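Long-range contact in C-type lectin domain family 4, member b1 (Mus musculus, PDB 6LKR), which binds calcium through a C-type lectin domain and probably recognises carbohydrate ligands such as pathogen-derived phosphoglycolipids in innate immunity: residues A[18-23]-A[125-130]. Numbering follows the deposited sequence. Where two conformers were deposited one is given.
Sequences LVPTVF and QKSVCQ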
ATOM      1  N   LEU A  18       1.950   5.030 -15.996  1.00 23.80           N
ATOM      2  CA  LEU A  18       2.031   4.944 -17.477  1.00 26.36           C
ATOM      3  C   LEU A  18       0.915   4.059 -18.022  1.00 24.02           C
ATOM      4  O   LEU A  18       0.756   2.923 -17.534  1.00 26.73           O
ATOM      5  CB  LEU A  18       3.395   4.377 -17.881  1.00 23.86           C
ATOM      6  CG  LEU A  18       3.609   4.264 -19.392  1.00 30.12           C
ATOM      7  CD1 LEU A  18       3.979   5.616 -19.959  1.00 35.38           C
ATOM      8  CD2 LEU A  18       4.671   3.223 -19.734  1.00 31.57           C
ATOM      9  N   VAL A  19       0.240   4.540 -19.062  1.00 24.98           N
ATOM     10  CA  VAL A  19      -0.624   3.717 -19.950  1.00 26.90           C
ATOM     11  C   VAL A  19       0.276   3.207 -21.076  1.00 33.27           C
ATOM     12  O   VAL A  19       0.681   3.983 -21.934  1.00 30.24           O
ATOM     13  CB  VAL A  19      -1.818   4.530 -20.487  1.00 30.19           C
ATOM     14  CG1 VAL A  19      -2.700   3.683 -21.383  1.00 29.61           C
ATOM     15  CG2 VAL A  19      -2.630   5.149 -19.362  1.00 28.35           C
ATOM     16  N   PRO A  20       0.656   1.913 -21.081  1.00 30.56           N
ATOM     17  CA  PRO A  20       1.549   1.385 -22.110  1.00 37.64           C
ATOM     18  C   PRO A  20       0.857   1.247 -23.473  1.00 42.09           C
ATOM     19  O   PRO A  20      -0.356   1.109 -23.519  1.00 37.89           O
ATOM     20  CB  PRO A  20       2.005   0.022 -21.559  1.00 36.71           C
ATOM     21  CG  PRO A  20       0.950  -0.380 -20.556  1.00 36.66           C
ATOM     22  CD  PRO A  20       0.272   0.897 -20.093  1.00 33.60           C
ATOM     23  N   THR A  21       1.656   1.298 -24.544  1.00 52.90           N
ATOM     24  CA  THR A  21       1.210   1.239 -25.965  1.00 56.53           C
ATOM     25  C   THR A  21       1.862   0.064 -26.719  1.00 52.51           C
ATOM     26  O   THR A  21       1.439  -0.170 -27.864  1.00 45.60           O
ATOM     27  CB  THR A  21       1.492   2.584 -26.646  1.00 60.72           C
ATOM     28  OG1 THR A  21       2.795   2.995 -26.221  1.00 50.98           O
ATOM     29  CG2 THR A  21       0.467   3.646 -26.301  1.00 56.32           C
ATOM     30  N   VAL A  22       2.817  -0.671 -26.119  1.00 59.01           N
ATOM     31  CA  VAL A  22       3.538  -1.788 -26.816  1.00 65.37           C
ATOM     32  C   VAL A  22       2.489  -2.684 -27.477  1.00 61.44           C
ATOM     33  O   VAL A  22       2.650  -2.986 -28.674  1.00 56.87           O
ATOM     34  CB  VAL A  22       4.444  -2.663 -25.925  1.00 66.72           C
ATOM     35  CG1 VAL A  22       5.421  -3.469 -26.771  1.00 57.11           C
ATOM     36  CG2 VAL A  22       5.195  -1.878 -24.877  1.00 73.91           C
ATOM     37  N   PHE A  23       1.482  -3.124 -26.717  1.00 52.54           N
ATOM     38  CA  PHE A  23       0.334  -3.890 -27.266  1.00 51.38           C
ATOM     39  C   PHE A  23      -0.932  -3.054 -27.092  1.00 47.40           C
ATOM     40  O   PHE A  23      -1.058  -2.332 -26.091  1.00 38.55           O
ATOM     41  CB  PHE A  23       0.240  -5.300 -26.676  1.00 65.18           C
ATOM     42  CG  PHE A  23       0.650  -5.458 -25.234  1.00 74.76           C
ATOM     43  CD1 PHE A  23      -0.155  -4.970 -24.214  1.00 84.53           C
ATOM     44  CD2 PHE A  23       1.813  -6.134 -24.898  1.00 67.11           C
ATOM     45  CE1 PHE A  23       0.210  -5.131 -22.887  1.00 78.66           C
ATOM     46  CE2 PHE A  23       2.171  -6.303 -23.571  1.00 64.37           C
ATOM     47  CZ  PHE A  23       1.365  -5.803 -22.571  1.00 78.10           C
ATOM     48  N   GLN A 125      -7.633  -6.495 -22.581  1.00 27.79           N
ATOM     49  CA  GLN A 125      -7.975  -5.079 -22.311  1.00 29.61           C
ATOM     50  C   GLN A 125      -6.693  -4.255 -22.379  1.00 31.10           C
ATOM     51  O   GLN A 125      -5.588  -4.844 -22.470  1.00 30.96           O
ATOM     52  CB  GLN A 125      -8.621  -4.900 -20.933  1.00 30.24           C
ATOM     53  CG  GLN A 125      -9.729  -5.895 -20.605  1.00 34.24           C
ATOM     54  CD  GLN A 125     -11.001  -5.692 -21.396  1.00 46.10           C
ATOM     55  OE1 GLN A 125     -11.207  -4.672 -22.038  1.00 43.23           O
ATOM     56  NE2 GLN A 125     -11.866  -6.694 -21.383  1.00 52.86           N
ATOM     57  N   LYS A 126      -6.842  -2.939 -22.314  1.00 28.24           N
ATOM     58  CA  LYS A 126      -5.718  -2.004 -22.080  0.59 29.50           C
ATOM     59  C   LYS A 126      -5.289  -2.171 -20.617  1.00 26.85           C
ATOM     60  O   LYS A 126      -5.875  -3.016 -19.918  1.00 25.95           O
ATOM     61  CB  LYS A 126      -6.161  -0.587 -22.454  0.59 30.03           C
ATOM     62  CG  LYS A 126      -6.721  -0.469 -23.868  0.59 31.25           C
ATOM     63  CD  LYS A 126      -6.641   0.925 -24.456  0.59 35.95           C
ATOM     64  CE  LYS A 126      -6.921   0.958 -25.945  0.59 38.91           C
ATOM     65  NZ  LYS A 126      -5.831   0.323 -26.721  0.59 44.74           N
ATOM     66  N   SER A 127      -4.299  -1.418 -20.173  1.00 27.11           N
ATOM     67  CA  SER A 127      -3.820  -1.513 -18.779  1.00 28.22           C
ATOM     68  C   SER A 127      -3.165  -0.200 -18.383  1.00 29.29           C
ATOM     69  O   SER A 127      -2.948   0.648 -19.265  1.00 28.53           O
ATOM     70  CB  SER A 127      -2.884  -2.686 -18.622  1.00 29.14           C
ATOM     71  OG  SER A 127      -1.853  -2.640 -19.596  1.00 30.32           O
ATOM     72  N   VAL A 128      -2.892  -0.059 -17.089  1.00 27.00           N
ATOM     73  CA  VAL A 128      -2.156   1.097 -16.496  0.53 27.18           C
ATOM     74  C   VAL A 128      -1.168   0.538 -15.469  1.00 26.21           C
ATOM     75  O   VAL A 128      -1.591  -0.321 -14.668  1.00 27.18           O
ATOM     76  CB  VAL A 128      -3.098   2.124 -15.836  0.53 26.78           C
ATOM     77  CG1 VAL A 128      -2.497   3.521 -15.876  0.53 26.16           C
ATOM     78  CG2 VAL A 128      -4.488   2.129 -16.446  0.53 21.91           C
ATOM     79  N   CYS A 129       0.077   0.988 -15.517  1.00 23.53           N
ATOM     80  CA  CYS A 129       1.177   0.530 -14.640  1.00 24.81           C
ATOM     81  C   CYS A 129       1.539   1.647 -13.670  1.00 25.57           C
ATOM     82  O   CYS A 129       1.331   2.838 -13.996  1.00 26.69           O
ATOM     83  CB  CYS A 129       2.426   0.146 -15.423  1.00 25.21           C
ATOM     84  SG  CYS A 129       2.162  -1.082 -16.730  1.00 29.82           S
ATOM     85  N   GLN A 130       2.102   1.268 -12.533  1.00 23.28           N
ATOM     86  CA  GLN A 130       2.622   2.230 -11.544  1.00 23.63           C
ATOM     87  C   GLN A 130       3.928   1.674 -10.992  1.00 24.45           C
ATOM     88  O   GLN A 130       4.083   0.436 -10.938  1.00 25.32           O
ATOM     89  CB  GLN A 130       1.583   2.510 -10.450  1.00 26.43           C
ATOM     90  CG  GLN A 130       1.610   1.540  -9.287  1.00 24.64           C
ATOM     91  CD  GLN A 130       0.622   1.915  -8.206  1.00 25.75           C
ATOM     92  OE1 GLN A 130      -0.546   2.160  -8.477  1.00 24.69           O
ATOM     93  NE2 GLN A 130       1.093   1.962  -6.971  1.00 25.92           N
TER
HETATM   94  O   HOH W   1      -2.597  -0.187 -22.434  1.00 39.25           O
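Just past the end of strand 15-18, where the chain begins to diverge from strand 126-132, Pro20 lays one edge of its ring against the backbone and side chain of Ser127. Its CD lies 3.3 Å from Ser127 O, while the neighbouring CG meets the hydroxyl OG and, farther along the strand, reaches Cys129 SG at 4.1 Å. Ser127 OG stands between its own backbone N and carbonyl carbon (chi1 52°), a rotation that sets it beside the proline ring. Cys129 SG, anti to the carbonyl carbon, is tied in turn to Cys35 of helix 28-37 by a disulfide, and Pro20 and Ser127 touch Asn34 and Ser31 of that same helix.

Val19 and Val128 cross obliquely away from this disulfide side. Both carry CG1 anti to the backbone N, yet it is Val19 CG2 that meets Val128 CG1, at 3.8 Å, leaving Val19 CG1 against Ser127 O. Leu58 and Tyr64 pack on both valines and extend the apolar cluster.

The backbone frame for these side chains is an antiparallel hydrogen-bonded pair, Leu18 with Cys129. Cys129 N gives an almost straight bond (176°) to Leu18 O, 2.9 Å away and in the carbonyl plane; the return bond from Leu18 N approaches Cys129 O from above its plane. Where the chains part at Pro20 and Ser127, one water bridges them, donating to Pro20 O at 2.8 Å and accepting from Ser127 N. This joining of an early strand to the C-terminal strand, with a disulfide from that strand to the first helix, is characteristic of the C-type lectin fold, which brings the N- and C-terminal parts of the domain together, away from the calcium site.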